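PDB 3OG2: beta-galactosidase from Trichoderma reesei, which probably hydrolyses terminal non-reducing beta-D-galactose residues from beta-D-galactosides. Local coordinates for residues 428-433 against 454-459; 464-469 against 494-499; 688-693 against 700-705; 731-736 against 798-803. All blocks are in the same frame, centred on the assembly; numbering follows the deposited sequence.

The four contacts fall into two pairs, placed on opposite sides of the chain's centre and following one another in sequence order. Interactions 1 and 2 lie with their centres about 8 Å apart and share an antiparallel sheet, in which strands 450-459 and 462-467 are neighbours and strand 492-497 comes next. Interactions 3 and 4, with centres about 10 Å apart, meet through Tyr702 on Pro801 and through hydrogen bonds from Asn690 and Gly703 to 798-803. Between the pairs the centres stand 62 to 68 Å apart. The principle illustrated is local: loops and strands in separate beta domains of one long chain are secured by strand pairing, turns and small clusters of polar and apolar contacts.

Interaction 1. Residues 428-433 against 454-459; sequences PTSAGD and VTDYPV
The carboxylate of Asp456 is the flat group of this contact, and Ser430 serves both of its oxygens. The backbone N of Ser430 donates to Asp456 OD2 at 2.8 Å, meeting it on the syn side and 17° out of the carboxylate plane. Ser430 OG reaches Asp456 OD1 over 2.6 Å, again on the syn side, with a tilt of 24°. Two donors from one residue thus fix the rotation of the group, while Lys498 forms a salt bridge with OD1 and is likely to favour the charged form. A chi1 of -68° sets Asp456 CG anti to the carbonyl carbon, from where the carboxylate meets Ser430. An alanine here would probably leave Ser430 N and OG without their acceptors, Lys498 without this counter-charge, and the turn free to shift.

Next door, Thr455 OG1 donates to Pro428 O at 2.9 Å, nearly along the C=O axis. Its methyl CG2 meets Thr429 CG2 at 3.8 Å, the two side chains crossing at about a right angle. Thr429 also braces its own loop: its OG1 accepts from Ala431 N at 2.9 Å and donates to Gly432 O at 2.7 Å.

Leu465 of strand 462-467 packs against Thr429, Ser430 and Asp456 alike. The loop from strand 421-427 to strand 434-436 is thereby tied to the corner of strand 450-459. It combines a type I turn, Thr429 to Gly432, and an ST turn at Thr429, set against a G1 beta bulge in which Asp456 and Tyr457 both face Leu464.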
loop_
_atom_site.group_PDB
_atom_site.type_symbol
_atom_site.label_atom_id
_atom_site.label_comp_id
_atom_site.label_asym_id
_atom_site.label_seq_id
_atom_site.Cartn_x
_atom_site.Cartn_y
_atom_site.Cartn_z
ATOM N N PRO A 428 -16.753 14.597 -33.509
ATOM C CA PRO A 428 -17.719 13.824 -34.290
ATOM C C PRO A 428 -18.883 13.376 -33.420
ATOM O O PRO A 428 -18.690 12.959 -32.248
ATOM C CB PRO A 428 -16.885 12.636 -34.796
ATOM C CG PRO A 428 -15.845 12.457 -33.720
ATOM C CD PRO A 428 -15.490 13.853 -33.269
ATOM N N THR A 429 -20.088 13.461 -33.984
ATOM C CA THR A 429 -21.269 12.984 -33.299
ATOM C C THR A 429 -22.198 12.327 -34.337
ATOM O O THR A 429 -21.993 12.506 -35.528
ATOM C CB THR A 429 -22.104 14.051 -32.566
ATOM O OG1 THR A 429 -22.822 14.822 -33.530
ATOM C CG2 THR A 429 -21.241 15.033 -31.801
ATOM N N SER A 430 -23.193 11.591 -33.855
ATOM C CA SER A 430 -24.269 11.078 -34.710
ATOM C C SER A 430 -25.036 12.177 -35.429
ATOM O O SER A 430 -25.749 11.895 -36.397
ATOM C CB SER A 430 -25.283 10.294 -33.882
ATOM O OG SER A 430 -25.825 11.148 -32.845
ATOM N N ALA A 431 -24.903 13.437 -35.011
ATOM C CA ALA A 431 -25.528 14.503 -35.771
ATOM C C ALA A 431 -24.518 15.234 -36.659
ATOM O O ALA A 431 -24.870 16.290 -37.178
ATOM C CB ALA A 431 -26.238 15.432 -34.780
ATOM N N GLY A 432 -23.299 14.720 -36.827
ATOM C CA GLY A 432 -22.224 15.292 -37.619
ATOM C C GLY A 432 -21.197 15.959 -36.722
ATOM O O GLY A 432 -21.250 15.905 -35.489
ATOM N N ASP A 433 -20.196 16.597 -37.335
ATOM C CA ASP A 433 -19.127 17.203 -36.549
ATOM C C ASP A 433 -19.561 18.540 -35.963
ATOM O O ASP A 433 -20.111 19.370 -36.707
ATOM C CB ASP A 433 -17.927 17.501 -37.421
ATOM C CG ASP A 433 -17.282 16.280 -38.030
ATOM O OD1 ASP A 433 -17.378 15.170 -37.442
ATOM O OD2 ASP A 433 -16.669 16.470 -39.103
ATOM N N VAL A 454 -17.217 13.626 -24.027
ATOM C CA VAL A 454 -17.867 12.486 -24.656
ATOM C C VAL A 454 -18.838 12.914 -25.742
ATOM O O VAL A 454 -19.379 14.015 -25.734
ATOM C CB VAL A 454 -18.644 11.627 -23.615
ATOM C CG1 VAL A 454 -17.698 11.025 -22.571
ATOM C CG2 VAL A 454 -19.715 12.422 -22.896
ATOM N N THR A 455 -19.056 12.004 -26.697
ATOM C CA THR A 455 -20.150 12.167 -27.659
ATOM C C THR A 455 -20.992 10.878 -27.712
ATOM O O THR A 455 -20.464 9.753 -27.503
ATOM C CB THR A 455 -19.721 12.600 -29.076
ATOM O OG1 THR A 455 -18.961 11.564 -29.683
ATOM C CG2 THR A 455 -18.855 13.871 -29.061
ATOM N N ASP A 456 -22.279 11.022 -28.004
ATOM C CA ASP A 456 -23.252 9.948 -28.041
ATOM C C ASP A 456 -23.078 9.000 -26.866
ATOM O O ASP A 456 -22.896 7.776 -26.993
ATOM C CB ASP A 456 -23.139 9.164 -29.360
ATOM C CG ASP A 456 -23.609 10.112 -30.469
ATOM O OD1 ASP A 456 -24.828 10.449 -30.495
ATOM O OD2 ASP A 456 -22.788 10.535 -31.289
ATOM N N TYR A 457 -23.104 9.600 -25.669
ATOM C CA TYR A 457 -22.894 8.853 -24.432
ATOM C C TYR A 457 -24.239 8.403 -23.916
ATOM O O TYR A 457 -25.102 9.253 -23.600
ATOM C CB TYR A 457 -22.180 9.774 -23.437
ATOM C CG TYR A 457 -21.895 9.095 -22.121
ATOM C CD1 TYR A 457 -22.846 9.145 -21.071
ATOM C CD2 TYR A 457 -20.712 8.391 -21.910
ATOM C CE1 TYR A 457 -22.606 8.518 -19.866
ATOM C CE2 TYR A 457 -20.466 7.782 -20.697
ATOM C CZ TYR A 457 -21.410 7.861 -19.681
ATOM O OH TYR A 457 -21.197 7.236 -18.474
ATOM N N PRO A 458 -24.474 7.108 -23.766
ATOM C CA PRO A 458 -25.790 6.671 -23.310
ATOM C C PRO A 458 -25.999 6.855 -21.805
ATOM O O PRO A 458 -25.128 6.520 -20.964
ATOM C CB PRO A 458 -25.799 5.163 -23.623
ATOM C CG PRO A 458 -24.376 4.804 -23.833
ATOM C CD PRO A 458 -23.563 6.012 -24.089
ATOM N N VAL A 459 -27.148 7.404 -21.460
ATOM C CA VAL A 459 -27.571 7.609 -20.098
ATOM C C VAL A 459 -28.908 6.906 -19.930
ATOM O O VAL A 459 -30.014 7.480 -19.924
ATOM C CB VAL A 459 -27.657 9.093 -19.737
ATOM C CG1 VAL A 459 -27.998 9.289 -18.247
ATOM C CG2 VAL A 459 -26.336 9.814 -20.062
#

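Interaction 2. Residues 464-469 against 494-499; sequences LLYSTA and EFAVKN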
loop_
_atom_site.group_PDB
_atom_site.type_symbol
_atom_site.label_atom_id
_atom_site.label_comp_id
_atom_site.label_asym_id
_atom_site.label_seq_id
_atom_site.Cartn_x
_atom_site.Cartn_y
_atom_site.Cartn_z
ATOM N N LEU A 464 -26.635 11.556 -24.289
ATOM C CA LEU A 464 -25.929 12.827 -24.415
ATOM C C LEU A 464 -25.320 12.901 -25.795
ATOM O O LEU A 464 -24.397 12.122 -26.079
ATOM C CB LEU A 464 -24.742 12.998 -23.459
ATOM C CG LEU A 464 -25.137 12.996 -21.990
ATOM C CD1 LEU A 464 -23.915 12.990 -21.075
ATOM C CD2 LEU A 464 -25.946 14.233 -21.679
ATOM N N LEU A 465 -25.804 13.791 -26.636
ATOM C CA LEU A 465 -25.158 13.986 -27.940
ATOM C C LEU A 465 -23.721 14.390 -27.713
ATOM O O LEU A 465 -22.827 13.884 -28.415
ATOM C CB LEU A 465 -25.971 15.030 -28.684
ATOM C CG LEU A 465 -25.389 15.340 -30.070
ATOM C CD1 LEU A 465 -25.610 14.127 -30.962
ATOM C CD2 LEU A 465 -26.028 16.597 -30.648
ATOM N N TYR A 466 -23.476 15.252 -26.713
ATOM C CA TYR A 466 -22.090 15.492 -26.285
ATOM C C TYR A 466 -22.135 16.033 -24.863
ATOM O O TYR A 466 -23.166 16.575 -24.441
ATOM C CB TYR A 466 -21.323 16.438 -27.203
ATOM C CG TYR A 466 -21.995 17.800 -27.355
ATOM C CD1 TYR A 466 -21.789 18.835 -26.457
ATOM C CD2 TYR A 466 -22.852 18.040 -28.445
ATOM C CE1 TYR A 466 -22.393 20.096 -26.586
ATOM C CE2 TYR A 466 -23.466 19.287 -28.573
ATOM C CZ TYR A 466 -23.228 20.292 -27.660
ATOM O OH TYR A 466 -23.903 21.488 -27.861
ATOM N N SER A 467 -20.999 15.948 -24.209
ATOM C CA SER A 467 -20.810 16.738 -22.989
ATOM C C SER A 467 -19.350 17.118 -22.837
ATOM O O SER A 467 -18.479 16.231 -23.025
ATOM C CB SER A 467 -21.235 15.924 -21.763
ATOM O OG SER A 467 -21.004 16.701 -20.577
ATOM N N THR A 468 -19.091 18.374 -22.501
ATOM C CA THR A 468 -17.744 18.776 -22.162
ATOM C C THR A 468 -17.525 18.556 -20.669
ATOM O O THR A 468 -16.407 18.214 -20.231
ATOM C CB THR A 468 -17.455 20.240 -22.503
ATOM O OG1 THR A 468 -18.285 21.090 -21.692
ATOM C CG2 THR A 468 -17.831 20.565 -23.957
ATOM N N ALA A 469 -18.578 18.698 -19.866
ATOM C CA ALA A 469 -18.398 18.400 -18.440
ATOM C C ALA A 469 -18.214 16.918 -18.219
ATOM O O ALA A 469 -18.754 16.103 -18.986
ATOM C CB ALA A 469 -19.681 18.878 -17.728
ATOM N N GLU A 494 -20.722 22.724 -21.639
ATOM C CA GLU A 494 -21.959 22.586 -22.409
ATOM C C GLU A 494 -22.236 21.108 -22.644
ATOM O O GLU A 494 -21.276 20.330 -22.855
ATOM C CB GLU A 494 -21.804 23.379 -23.717
ATOM C CG GLU A 494 -23.144 23.459 -24.438
ATOM C CD GLU A 494 -22.948 24.211 -25.755
ATOM O OE1 GLU A 494 -22.915 25.473 -25.735
ATOM O OE2 GLU A 494 -22.758 23.483 -26.773
ATOM N N PHE A 495 -23.504 20.737 -22.631
ATOM C CA PHE A 495 -23.879 19.383 -23.013
ATOM C C PHE A 495 -25.201 19.471 -23.777
ATOM O O PHE A 495 -25.935 20.455 -23.678
ATOM C CB PHE A 495 -23.963 18.401 -21.853
ATOM C CG PHE A 495 -24.948 18.761 -20.777
ATOM C CD1 PHE A 495 -24.635 19.760 -19.835
ATOM C CD2 PHE A 495 -26.132 18.060 -20.709
ATOM C CE1 PHE A 495 -25.545 20.037 -18.813
ATOM C CE2 PHE A 495 -27.043 18.342 -19.717
ATOM C CZ PHE A 495 -26.732 19.321 -18.769
ATOM N N ALA A 496 -25.474 18.417 -24.517
ATOM C CA ALA A 496 -26.696 18.434 -25.303
ATOM C C ALA A 496 -27.342 17.049 -25.161
ATOM O O ALA A 496 -26.655 16.037 -25.202
ATOM C CB ALA A 496 -26.414 18.732 -26.755
ATOM N N VAL A 497 -28.647 17.043 -25.010
ATOM C CA VAL A 497 -29.411 15.830 -24.789
ATOM C C VAL A 497 -30.340 15.614 -25.969
ATOM O O VAL A 497 -31.134 16.507 -26.305
ATOM C CB VAL A 497 -30.223 15.875 -23.477
ATOM C CG1 VAL A 497 -30.911 14.540 -23.233
ATOM C CG2 VAL A 497 -29.296 16.220 -22.297
ATOM N N LYS A 498 -30.232 14.441 -26.620
ATOM C CA LYS A 498 -31.191 14.156 -27.706
ATOM C C LYS A 498 -32.626 14.165 -27.152
ATOM O O LYS A 498 -32.721 13.839 -25.955
ATOM C CB LYS A 498 -30.893 12.807 -28.365
ATOM C CG LYS A 498 -29.458 12.746 -28.924
ATOM C CD LYS A 498 -29.418 11.435 -29.757
ATOM C CE LYS A 498 -28.014 11.140 -30.235
ATOM N NZ LYS A 498 -27.829 9.688 -30.579
ATOM N N ASN A 499 -33.598 14.534 -27.967
ATOM C CA ASN A 499 -34.989 14.730 -27.500
ATOM C C ASN A 499 -35.391 13.881 -26.299
ATOM O O ASN A 499 -35.574 12.673 -26.392
ATOM C CB ASN A 499 -35.935 14.395 -28.660
ATOM C CG ASN A 499 -37.373 14.563 -28.246
ATOM O OD1 ASN A 499 -37.775 14.974 -27.154
ATOM N ND2 ASN A 499 -38.189 14.224 -29.246
#
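Tyr466 and Glu494 make a polar side-chain bond across this antiparallel pair: Tyr466 OH donates to Glu494 OE2 at 2.5 Å, on the anti side and 30° out of the carboxylate plane. Buried Glu494 has further donors. OE2 also accepts from Gln438 N, and OE1 takes Leu439 N and the Gln530 amide, so several groups share the carboxylate. Glu494 N, at 2.9 Å, uses Thr468 OG1, which is also hydrogen-bonded to His493 ND1.

The backbone ladder holds Ala496 N to Tyr466 O at 3.0 Å and Thr468 N to Glu494 O. The register slips by one residue between Leu464 and Tyr466, a beta bulge, where Leu465 N reaches Ala496 O in a weak, bent bond (127°).

Among apolar contacts, Ala496 CB lies over one face of the Tyr466 ring as a CH-pi contact, 3.9 Å from its centroid and displaced toward the rim. On the other face of the sheet, with Phe495 and Val497, Leu464 CD2 touches both Val497 CG2 at 3.9 Å and Phe495 CD2 at 4.0 Å. Leu465 CD1 touches Lys498 CE at 3.9 Å, the two side chains crossing at about a right angle; the Lys498 amine is salt-bridged to Asp456.

Strands 450-459 and 527-532 flank the pair on its two outer edges, while Leu434 and Ile436 of strand 434-436 pack on Tyr466.

Interaction 3. Residues 688-693 against 700-705; sequences SNNTYA and SLYGSD. With NAG (2-acetamido-2-deoxy-beta-D-glucopyranose), chain E.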
loop_
_atom_site.group_PDB
_atom_site.type_symbol
_atom_site.label_atom_id
_atom_site.label_comp_id
_atom_site.label_asym_id
_atom_site.label_seq_id
_atom_site.Cartn_x
_atom_site.Cartn_y
_atom_site.Cartn_z
ATOM N N SER A 688 30.502 -21.949 3.746
ATOM C CA SER A 688 29.194 -21.347 3.514
ATOM C C SER A 688 28.629 -21.774 2.158
ATOM O O SER A 688 29.397 -21.968 1.250
ATOM C CB SER A 688 29.263 -19.822 3.576
ATOM O OG SER A 688 27.974 -19.229 3.332
ATOM N N ASN A 689 27.311 -21.895 2.055
ATOM C CA ASN A 689 26.669 -22.121 0.765
ATOM C C ASN A 689 26.354 -20.804 0.073
ATOM O O ASN A 689 25.756 -20.855 -1.015
ATOM C CB ASN A 689 25.340 -22.853 0.978
ATOM C CG ASN A 689 25.484 -24.305 1.265
ATOM O OD1 ASN A 689 26.592 -24.849 1.151
ATOM N ND2 ASN A 689 24.430 -25.039 1.609
ATOM N N ASN A 690 26.680 -19.696 0.717
ATOM C CA ASN A 690 26.439 -18.373 0.149
ATOM C C ASN A 690 27.393 -18.134 -1.022
ATOM O O ASN A 690 28.565 -17.844 -0.880
ATOM C CB ASN A 690 26.554 -17.271 1.181
ATOM C CG ASN A 690 25.995 -15.961 0.623
ATOM O OD1 ASN A 690 26.106 -15.622 -0.529
ATOM N ND2 ASN A 690 25.296 -15.205 1.474
ATOM N N THR A 691 26.850 -18.288 -2.232
ATOM C CA THR A 691 27.673 -18.186 -3.417
ATOM C C THR A 691 27.800 -16.743 -3.843
ATOM O O THR A 691 28.621 -16.415 -4.720
ATOM C CB THR A 691 27.029 -19.034 -4.539
ATOM O OG1 THR A 691 25.598 -18.790 -4.595
ATOM C CG2 THR A 691 27.236 -20.527 -4.278
ATOM N N TYR A 692 27.038 -15.815 -3.277
ATOM C CA TYR A 692 27.103 -14.407 -3.647
ATOM C C TYR A 692 28.203 -13.675 -2.887
ATOM O O TYR A 692 28.757 -12.714 -3.406
ATOM C CB TYR A 692 25.789 -13.761 -3.274
ATOM C CG TYR A 692 25.592 -12.322 -3.620
ATOM C CD1 TYR A 692 25.420 -11.907 -4.927
ATOM C CD2 TYR A 692 25.573 -11.347 -2.650
ATOM C CE1 TYR A 692 25.239 -10.582 -5.253
ATOM C CE2 TYR A 692 25.386 -10.018 -2.934
ATOM C CZ TYR A 692 25.219 -9.643 -4.243
ATOM O OH TYR A 692 25.028 -8.306 -4.547
ATOM N N ALA A 693 28.516 -14.095 -1.676
ATOM C CA ALA A 693 29.520 -13.461 -0.840
ATOM C C ALA A 693 30.439 -14.545 -0.279
ATOM O O ALA A 693 30.306 -14.925 0.880
ATOM C CB ALA A 693 28.871 -12.653 0.297
ATOM N N SER A 700 32.064 -18.766 8.942
ATOM C CA SER A 700 30.995 -17.852 8.553
ATOM C C SER A 700 30.532 -17.024 9.744
ATOM O O SER A 700 30.250 -17.571 10.825
ATOM C CB SER A 700 29.796 -18.669 8.034
ATOM O OG SER A 700 28.773 -17.718 7.726
ATOM N N LEU A 701 30.396 -15.729 9.513
ATOM C CA LEU A 701 29.759 -14.810 10.468
ATOM C C LEU A 701 28.577 -14.131 9.819
ATOM O O LEU A 701 28.279 -12.967 10.095
ATOM C CB LEU A 701 30.813 -13.819 10.986
ATOM C CG LEU A 701 31.977 -14.517 11.719
ATOM C CD1 LEU A 701 33.070 -13.493 12.003
ATOM C CD2 LEU A 701 31.554 -15.176 13.008
ATOM N N TYR A 702 27.895 -14.894 8.965
ATOM C CA TYR A 702 26.681 -14.433 8.280
ATOM C C TYR A 702 25.477 -14.925 9.062
ATOM O O TYR A 702 25.321 -16.158 9.228
ATOM C CB TYR A 702 26.612 -15.017 6.871
ATOM C CG TYR A 702 27.738 -14.639 5.944
ATOM C CD1 TYR A 702 28.649 -13.605 6.192
ATOM C CD2 TYR A 702 27.843 -15.373 4.766
ATOM C CE1 TYR A 702 29.651 -13.317 5.264
ATOM C CE2 TYR A 702 28.851 -15.060 3.827
ATOM C CZ TYR A 702 29.734 -14.047 4.084
ATOM O OH TYR A 702 30.750 -13.742 3.192
ATOM N N GLY A 703 24.587 -14.037 9.529
ATOM C CA GLY A 703 23.473 -14.495 10.333
ATOM C C GLY A 703 22.641 -15.599 9.694
ATOM O O GLY A 703 22.239 -16.581 10.343
ATOM N N SER A 704 22.363 -15.456 8.377
ATOM C CA SER A 704 21.426 -16.407 7.771
ATOM C C SER A 704 22.054 -17.781 7.655
ATOM O O SER A 704 21.286 -18.771 7.525
ATOM C CB SER A 704 20.972 -15.939 6.378
ATOM O OG SER A 704 20.076 -14.827 6.508
ATOM N N ASP A 705 23.372 -17.895 7.702
ATOM C CA ASP A 705 23.990 -19.215 7.644
ATOM C C ASP A 705 23.686 -19.993 8.896
ATOM O O ASP A 705 23.811 -21.238 8.873
ATOM C CB ASP A 705 25.496 -19.131 7.498
ATOM C CG ASP A 705 25.933 -18.854 6.038
ATOM O OD1 ASP A 705 25.076 -18.807 5.129
ATOM O OD2 ASP A 705 27.172 -18.720 5.829
HETATM C C1 NAG E . 24.240 -26.483 1.939
HETATM C C2 NAG E . 23.235 -26.832 3.052
HETATM C C3 NAG E . 22.985 -28.321 3.214
HETATM C C4 NAG E . 22.690 -29.023 1.874
HETATM C C5 NAG E . 23.731 -28.539 0.851
HETATM C C6 NAG E . 23.488 -29.211 -0.505
HETATM C C7 NAG E . 22.669 -25.501 5.043
HETATM C C8 NAG E . 23.077 -25.357 6.499
HETATM N N2 NAG E . 23.523 -26.238 4.326
HETATM O O3 NAG E . 21.930 -28.597 4.126
HETATM O O4 NAG E . 22.792 -30.438 2.073
HETATM O O5 NAG E . 23.692 -27.096 0.757
HETATM O O6 NAG E . 24.603 -29.193 -1.367
HETATM O O7 NAG E . 21.485 -25.256 4.761
HETATM O O HOH W 1 25.213 -21.435 3.922
HETATM O O HOH W 2 24.609 -16.138 4.166
#
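Tyr702 and Asp705 meet the loop of Ser688, Asn690 and Ala693 here, between strands 663-666 and 713-720 of an all-beta domain, where serine and asparagine side chains close ST turns and an Asx turn. Ser700 opens the second segment with an ST turn, its OG accepting from Tyr702 N at 3.2 Å. The same OG donates to Asp705 OD2, on the anti side of that carboxylate.

Tyr702 follows, its hydroxyl giving a hydrogen bond to Ala693 O at 2.6 Å. The donor stands well above the carbonyl plane, 44° out of it, whereas Ala693 O lies in the plane of the ring, at its edge. Asn690 CB also approaches that edge near CE2. The Asn690 and Tyr702 side chains cross at about a right angle, with the amide plane 72° from the ring. Asn690 OD1 takes Tyr692 N and Ala693 N, and ND2 donates to Lys799 O.

In the 3-10 segment that begins at Gly703, Asp705 draws the two loops together. Ser688 OG, anti to its backbone N (chi1 179°), is directed to OD2 at 2.7 Å on the syn side, so two serine hydroxyls grip one oxygen. Ser688 OG also accepts from Asn690 N, another ST turn. A water joins OD1 to Asn690 ND2. A second water accepts from Asn689 N and donates weakly to Asp705 OD1. Asn689 itself carries the N-linked sugar, its ND2 bonded covalently to C1 of the N-acetylglucosamine at 1.5 Å.

Interaction 4. Residues 731-736 against 798-803; sequences STQGGS and MKAPRG
Pro801 O is gripped by two donors, one from each segment. Gln733 NE2 reaches it at 2.8 Å in a nearly straight bond (169°), with the oxygen in the plane of the amide. Arg802 NH1 comes to it at 3.0 Å from above the carbonyl plane, 55° out. Gln733 CG, anti to the backbone N (chi1 177°), starts an extended chain, and its amide stands nearly perpendicular to the guanidinium.

The peptide between Gly734 and Gly735 covers one face of that guanidinium: Gly735 N lies 3.6 Å above the plane over its centre, Gly734 C nearer the rim. Space is tight, since a CB on Gly735 would crowd Arg802 NH2. That nitrogen is tied to Gly786 O and, as a salt bridge, to Asp788. An alanine in place of Arg802 would probably leave Asp788 without this counter-charge and Pro801 O without its second donor, and open a gap over the Gly734-Gly735 peptide.

Backbone bonds finish the contact: Gln733 N to Gly803 O and Gly803 N to Gln733 O, both 2.9 Å. They form an antiparallel hydrogen-bonded pair that starts strand 803-811 beside strand 726-733, within a three-stranded antiparallel sheet.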
loop_
_atom_site.group_PDB
_atom_site.type_symbol
_atom_site.label_atom_id
_atom_site.label_comp_id
_atom_site.label_asym_id
_atom_site.label_seq_id
_atom_site.Cartn_x
_atom_site.Cartn_y
_atom_site.Cartn_z
ATOM N N SER A 731 34.823 -5.468 9.382
ATOM C CA SER A 731 33.940 -5.125 8.284
ATOM C C SER A 731 32.568 -5.687 8.577
ATOM O O SER A 731 32.416 -6.925 8.673
ATOM C CB SER A 731 34.551 -5.653 6.980
ATOM O OG SER A 731 33.724 -5.326 5.875
ATOM N N THR A 732 31.610 -4.796 8.813
ATOM C CA THR A 732 30.239 -5.223 9.144
ATOM C C THR A 732 29.268 -4.872 8.056
ATOM O O THR A 732 29.473 -3.956 7.245
ATOM C CB THR A 732 29.783 -4.636 10.508
ATOM O OG1 THR A 732 29.883 -3.184 10.444
ATOM C CG2 THR A 732 30.616 -5.148 11.668
ATOM N N GLN A 733 28.139 -5.585 7.999
ATOM C CA GLN A 733 27.150 -5.313 6.963
ATOM C C GLN A 733 25.783 -5.558 7.566
ATOM O O GLN A 733 25.479 -6.675 8.039
ATOM C CB GLN A 733 27.401 -6.187 5.735
ATOM C CG GLN A 733 26.310 -5.948 4.678
ATOM C CD GLN A 733 26.750 -6.435 3.322
ATOM O OE1 GLN A 733 27.434 -5.691 2.594
ATOM N NE2 GLN A 733 26.410 -7.678 2.956
ATOM N N GLY A 734 24.925 -4.549 7.517
ATOM C CA GLY A 734 23.574 -4.685 8.055
ATOM C C GLY A 734 22.476 -4.236 7.109
ATOM O O GLY A 734 21.315 -4.243 7.485
ATOM N N GLY A 735 22.807 -3.820 5.878
ATOM C CA GLY A 735 21.770 -3.221 5.029
ATOM C C GLY A 735 21.798 -1.697 5.192
ATOM O O GLY A 735 22.326 -1.185 6.205
ATOM N N SER A 736 21.243 -0.976 4.230
ATOM C CA SER A 736 21.258 0.489 4.291
ATOM C C SER A 736 20.768 0.992 5.667
ATOM O O SER A 736 19.791 0.493 6.233
ATOM C CB SER A 736 20.265 1.045 3.269
ATOM O OG SER A 736 20.624 0.581 1.970
ATOM N N MET A 798 19.699 -10.626 -3.050
ATOM C CA MET A 798 19.052 -10.951 -1.746
ATOM C C MET A 798 19.997 -11.730 -0.843
ATOM O O MET A 798 19.807 -11.761 0.376
ATOM C CB MET A 798 17.748 -11.695 -2.061
ATOM C CG MET A 798 17.108 -12.293 -0.805
ATOM S SD MET A 798 17.635 -14.034 -0.613
ATOM C CE MET A 798 17.154 -14.254 1.115
ATOM N N LYS A 799 21.035 -12.368 -1.434
ATOM C CA LYS A 799 21.968 -13.146 -0.618
ATOM C C LYS A 799 22.997 -12.277 0.078
ATOM O O LYS A 799 23.868 -12.848 0.751
ATOM C CB LYS A 799 22.678 -14.205 -1.501
ATOM C CG LYS A 799 21.677 -15.237 -2.055
ATOM C CD LYS A 799 22.457 -16.335 -2.797
ATOM C CE LYS A 799 21.487 -17.355 -3.387
ATOM N NZ LYS A 799 22.238 -18.245 -4.352
ATOM N N ALA A 800 22.941 -10.936 -0.042
ATOM C CA ALA A 800 23.903 -10.114 0.705
ATOM C C ALA A 800 23.815 -10.438 2.194
ATOM O O ALA A 800 22.728 -10.301 2.762
ATOM C CB ALA A 800 23.625 -8.645 0.476
ATOM N N PRO A 801 24.868 -10.901 2.825
ATOM C CA PRO A 801 24.744 -11.345 4.224
ATOM C C PRO A 801 24.599 -10.199 5.204
ATOM O O PRO A 801 24.815 -9.012 4.904
ATOM C CB PRO A 801 26.021 -12.142 4.467
ATOM C CG PRO A 801 26.957 -11.739 3.435
ATOM C CD PRO A 801 26.160 -11.236 2.223
ATOM N N ARG A 802 24.270 -10.613 6.415
ATOM C CA ARG A 802 24.210 -9.666 7.545
ATOM C C ARG A 802 25.150 -10.181 8.596
ATOM O O ARG A 802 25.114 -11.402 8.920
ATOM C CB ARG A 802 22.804 -9.571 8.125
ATOM C CG ARG A 802 21.802 -9.152 7.029
ATOM C CD ARG A 802 22.008 -7.688 6.682
ATOM N NE ARG A 802 21.116 -7.133 5.672
ATOM C CZ ARG A 802 21.524 -6.824 4.425
ATOM N NH1 ARG A 802 22.753 -7.091 4.002
ATOM N NH2 ARG A 802 20.642 -6.252 3.625
ATOM N N GLY A 803 25.992 -9.311 9.173
ATOM C CA GLY A 803 26.900 -9.742 10.213
ATOM C C GLY A 803 28.285 -9.188 9.908
ATOM O O GLY A 803 28.452 -7.992 9.599
#